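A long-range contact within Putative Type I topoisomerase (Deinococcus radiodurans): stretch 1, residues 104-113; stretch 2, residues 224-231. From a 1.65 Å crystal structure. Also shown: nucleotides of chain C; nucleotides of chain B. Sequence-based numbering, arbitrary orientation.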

# COMPACT_ATOMS: atom_id res chain seq x y z
N THR A 104 1.46 -7.52 -8.94
CA THR A 104 0.81 -6.84 -10.05
C THR A 104 0.89 -5.32 -9.93
O THR A 104 1.11 -4.61 -10.93
CB THR A 104 -0.64 -7.30 -10.21
OG1 THR A 104 -0.63 -8.68 -10.57
CG2 THR A 104 -1.35 -6.50 -11.29
N LEU A 105 0.69 -4.81 -8.71
CA LEU A 105 0.88 -3.39 -8.44
C LEU A 105 2.26 -2.92 -8.87
O LEU A 105 2.39 -1.87 -9.48
CB LEU A 105 0.70 -3.07 -6.95
CG LEU A 105 1.02 -1.66 -6.48
CD1 LEU A 105 0.10 -0.67 -7.15
CD2 LEU A 105 0.92 -1.59 -4.94
N LYS A 106 3.29 -3.68 -8.50
CA LYS A 106 4.68 -3.34 -8.83
C LYS A 106 4.93 -3.28 -10.34
O LYS A 106 5.61 -2.38 -10.83
CB LYS A 106 5.66 -4.31 -8.18
CG LYS A 106 5.73 -4.17 -6.66
CD LYS A 106 6.45 -2.94 -6.25
CE LYS A 106 7.93 -3.01 -6.62
NZ LYS A 106 8.55 -1.70 -6.46
N VAL A 107 4.37 -4.24 -11.07
CA VAL A 107 4.50 -4.22 -12.53
C VAL A 107 3.87 -2.96 -13.12
O VAL A 107 4.47 -2.24 -13.94
CB VAL A 107 3.87 -5.49 -13.15
CG1 VAL A 107 3.75 -5.36 -14.69
CG2 VAL A 107 4.68 -6.72 -12.75
N ALA A 108 2.66 -2.66 -12.67
CA ALA A 108 1.92 -1.50 -13.16
C ALA A 108 2.62 -0.19 -12.81
O ALA A 108 2.77 0.70 -13.66
CB ALA A 108 0.53 -1.52 -12.61
N THR A 109 3.06 -0.05 -11.55
CA THR A 109 3.69 1.20 -11.12
C THR A 109 5.08 1.38 -11.75
O THR A 109 5.44 2.47 -12.15
CB THR A 109 3.70 1.39 -9.58
OG1 THR A 109 4.41 0.33 -8.94
CG2 THR A 109 2.28 1.45 -9.04
N THR A 110 5.86 0.30 -11.88
CA THR A 110 7.14 0.40 -12.59
C THR A 110 6.93 0.91 -14.02
O THR A 110 7.65 1.80 -14.48
CB THR A 110 7.90 -0.95 -12.59
OG1 THR A 110 8.30 -1.25 -11.25
CG2 THR A 110 9.12 -0.89 -13.49
N ALA A 111 5.94 0.35 -14.72
CA ALA A 111 5.66 0.78 -16.09
C ALA A 111 5.43 2.29 -16.15
O ALA A 111 6.08 3.00 -16.94
CB ALA A 111 4.46 -0.00 -16.66
N ASP A 112 4.58 2.80 -15.27
CA ASP A 112 4.32 4.25 -15.20
C ASP A 112 5.55 5.09 -14.84
O ASP A 112 5.72 6.21 -15.33
CB ASP A 112 3.18 4.54 -14.22
CG ASP A 112 1.81 4.10 -14.75
OD1 ASP A 112 1.57 4.23 -15.98
OD2 ASP A 112 0.96 3.67 -13.95
N LEU A 113 6.42 4.55 -13.99
CA LEU A 113 7.64 5.25 -13.58
C LEU A 113 8.68 5.40 -14.70
O LEU A 113 9.52 6.29 -14.65
CB LEU A 113 8.27 4.52 -12.38
CG LEU A 113 7.51 4.64 -11.06
CD1 LEU A 113 8.11 3.68 -10.04
CD2 LEU A 113 7.52 6.08 -10.54
N ALA A 224 -8.45 7.42 -7.71
CA ALA A 224 -8.86 6.77 -8.97
C ALA A 224 -7.77 5.87 -9.56
O ALA A 224 -8.05 4.79 -10.08
CB ALA A 224 -9.29 7.83 -10.00
N TYR A 225 -6.53 6.33 -9.47
CA TYR A 225 -5.37 5.56 -9.89
C TYR A 225 -5.27 4.27 -9.07
O TYR A 225 -5.07 3.19 -9.63
CB TYR A 225 -4.10 6.41 -9.75
CG TYR A 225 -2.81 5.74 -10.16
CD1 TYR A 225 -2.45 5.64 -11.49
CD2 TYR A 225 -1.95 5.19 -9.21
CE1 TYR A 225 -1.28 5.03 -11.88
CE2 TYR A 225 -0.77 4.57 -9.58
CZ TYR A 225 -0.43 4.50 -10.92
OH TYR A 225 0.73 3.89 -11.34
N LEU A 226 -5.41 4.41 -7.75
CA LEU A 226 -5.40 3.25 -6.85
C LEU A 226 -6.53 2.27 -7.18
O LEU A 226 -6.32 1.06 -7.22
CB LEU A 226 -5.47 3.67 -5.39
CG LEU A 226 -4.27 4.43 -4.84
CD1 LEU A 226 -4.48 4.86 -3.40
CD2 LEU A 226 -3.01 3.57 -4.98
N ARG A 227 -7.73 2.77 -7.46
CA ARG A 227 -8.81 1.88 -7.88
C ARG A 227 -8.39 1.03 -9.08
O ARG A 227 -8.64 -0.18 -9.10
CB ARG A 227 -10.09 2.66 -8.20
CG ARG A 227 -10.82 3.16 -6.97
CD ARG A 227 -12.29 3.47 -7.25
NE ARG A 227 -12.48 4.44 -8.33
CZ ARG A 227 -12.28 5.75 -8.23
NH1 ARG A 227 -11.87 6.30 -7.09
NH2 ARG A 227 -12.49 6.53 -9.29
N GLU A 228 -7.72 1.65 -10.05
CA GLU A 228 -7.21 0.93 -11.20
C GLU A 228 -6.18 -0.13 -10.82
O GLU A 228 -6.30 -1.27 -11.27
CB GLU A 228 -6.58 1.87 -12.24
CG GLU A 228 -5.99 1.10 -13.42
CD GLU A 228 -5.20 1.95 -14.37
OE1 GLU A 228 -5.40 3.17 -14.38
OE2 GLU A 228 -4.35 1.39 -15.12
N VAL A 229 -5.19 0.23 -10.01
CA VAL A 229 -4.03 -0.65 -9.81
C VAL A 229 -4.17 -1.64 -8.66
O VAL A 229 -3.48 -2.64 -8.65
CB VAL A 229 -2.70 0.13 -9.69
CG1 VAL A 229 -2.43 0.94 -10.98
CG2 VAL A 229 -2.69 1.03 -8.47
N ILE A 230 -5.05 -1.35 -7.69
CA ILE A 230 -5.29 -2.29 -6.58
C ILE A 230 -6.76 -2.56 -6.19
O ILE A 230 -7.01 -3.42 -5.35
CB ILE A 230 -4.53 -1.87 -5.27
CG1 ILE A 230 -4.93 -0.47 -4.80
CG2 ILE A 230 -3.04 -1.98 -5.49
CD1 ILE A 230 -4.58 -0.16 -3.34
N GLY A 231 -7.72 -1.85 -6.77
CA GLY A 231 -9.14 -2.08 -6.41
C GLY A 231 -9.51 -3.55 -6.50
O GLY A 231 -9.08 -4.22 -7.42
P DT C 7 6.53 -1.76 -20.59
OP1 DT C 7 5.49 -2.01 -19.55
OP2 DT C 7 6.45 -2.47 -21.89
O5' DT C 7 6.57 -0.20 -20.84
C5' DT C 7 6.51 0.66 -19.72
C4' DT C 7 6.96 2.05 -20.07
O4' DT C 7 8.32 2.03 -20.56
C3' DT C 7 6.15 2.70 -21.18
O3' DT C 7 4.92 3.17 -20.65
C2' DT C 7 7.09 3.80 -21.63
C1' DT C 7 8.44 3.14 -21.42
N1 DT C 7 9.10 2.65 -22.67
C2 DT C 7 9.91 3.56 -23.31
O2 DT C 7 10.05 4.70 -22.93
N3 DT C 7 10.54 3.10 -24.41
C4 DT C 7 10.46 1.84 -24.92
O4 DT C 7 11.11 1.58 -25.93
C5 DT C 7 9.58 0.91 -24.24
C7 DT C 7 9.41 -0.50 -24.75
C6 DT C 7 8.95 1.35 -23.13
P DG B 9 13.74 7.10 -13.24
OP1 DG B 9 12.63 8.07 -13.00
OP2 DG B 9 15.05 7.30 -12.60
O5' DG B 9 13.27 5.61 -12.88
C5' DG B 9 12.06 5.10 -13.37
C4' DG B 9 12.09 3.58 -13.40
O4' DG B 9 13.07 3.05 -14.32
C3' DG B 9 12.49 2.95 -12.07
O3' DG B 9 11.69 1.81 -11.86
C2' DG B 9 14.01 2.70 -12.20
C1' DG B 9 14.12 2.31 -13.65
N9 DG B 9 15.31 2.72 -14.39
C8 DG B 9 15.91 3.94 -14.34
N7 DG B 9 16.90 4.09 -15.17
C5 DG B 9 16.96 2.88 -15.82
C6 DG B 9 17.83 2.44 -16.84
O6 DG B 9 18.75 3.04 -17.40
N1 DG B 9 17.53 1.15 -17.21
C2 DG B 9 16.53 0.37 -16.69
N2 DG B 9 16.38 -0.87 -17.17
N3 DG B 9 15.70 0.78 -15.76
C4 DG B 9 15.99 2.03 -15.35
P DC B 10 11.77 1.02 -10.48
OP1 DC B 10 10.53 0.27 -10.31
OP2 DC B 10 12.20 1.90 -9.37
O5' DC B 10 12.94 -0.05 -10.69
C5' DC B 10 12.76 -1.08 -11.68
C4' DC B 10 14.06 -1.82 -11.87
O4' DC B 10 15.05 -0.94 -12.48
C3' DC B 10 14.71 -2.35 -10.58
O3' DC B 10 15.29 -3.61 -10.81
C2' DC B 10 15.80 -1.34 -10.30
C1' DC B 10 16.25 -1.08 -11.72
N1 DC B 10 17.07 0.13 -11.92
C2 DC B 10 17.96 0.13 -13.01
O2 DC B 10 18.02 -0.87 -13.75
N3 DC B 10 18.73 1.21 -13.21
C4 DC B 10 18.65 2.27 -12.40
N4 DC B 10 19.43 3.31 -12.66
C5 DC B 10 17.75 2.29 -11.29
C6 DC B 10 16.99 1.20 -11.09

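Two helical segments, whose touching residues lie at least 113 apart in sequence, pack obliquely: their axes approach to 9.9 Å and their N-to-C directions differ by 129°, nearer antiparallel than parallel. The nearest CA pair is Leu-105 CA and Val-229 CA, 5.8 Å apart. The contact is compact, burying 277 Å² over both sides, and it divides into an apolar patch around Val-229 and a polar anchor at Tyr-225.

Leu-105 builds much of the patch. Its CA-to-CB bond points sideways to the second helix, but chi1 t (173°) and chi2 p (62°) bring the end of the side chain nearer, so that CD1 packs 3.5 Å from Val-229 CG2 and 3.8 Å from Ile-230 CG2. Val-229 points toward the first helix, and its m rotamer (chi1 -60°) turns both methyls to use: CG2 meets Leu-105, while CG1 lies 4.2 Å from Ala-108 CB. Ala-108 also points toward its partner, so its single methyl faces the valine at that looser distance. Ile-230, with chi1 p (59°) and chi2 t (162°), points sideways and meets Leu-105 through its branch methyl CG2; its CD1 extends in another direction. These pairings are van der Waals contacts between buried side chains.

One turn before Val-229, Tyr-225 also points toward the first helix. With chi1 t (-180°) and chi2 80°, the ring reaches across the gap and delivers its hydroxyl to Asp-112: Tyr-225 OH donates a hydrogen bond to Asp-112 OD2 at 2.6 Å, a short distance suited to a phenol facing a carboxylate. The CA-to-CB bond of Asp-112 points toward the second helix, and chi1 m (-72°) with chi2 -36° places OD2 near the plane of the ring, at its edge. Both carboxylate oxygens also have hydrogen-bond partners elsewhere in the structure, so the buried acid is well satisfied. Thr-109 contributes its methyl here: with chi1 p (60°), CG2 sits 3.7 Å from Tyr-225 OH, also at the ring edge, whereas OG1 turns back to its own helix, 3.0 Å from Leu-105 O.

The spacing of the meeting residues follows the helical repeat. Leu-105, Ala-108, Thr-109 and Asp-112 share one side of the first helix, and Tyr-225 and Val-229 are joined by the backbone hydrogen bond from Val-229 N to Tyr-225 O (3.0 Å). Thr-110 points away from this contact, and its OG1 lies 2.9 Å from OP1 of DC10 in chain B, so the first helix meets DNA as well as protein.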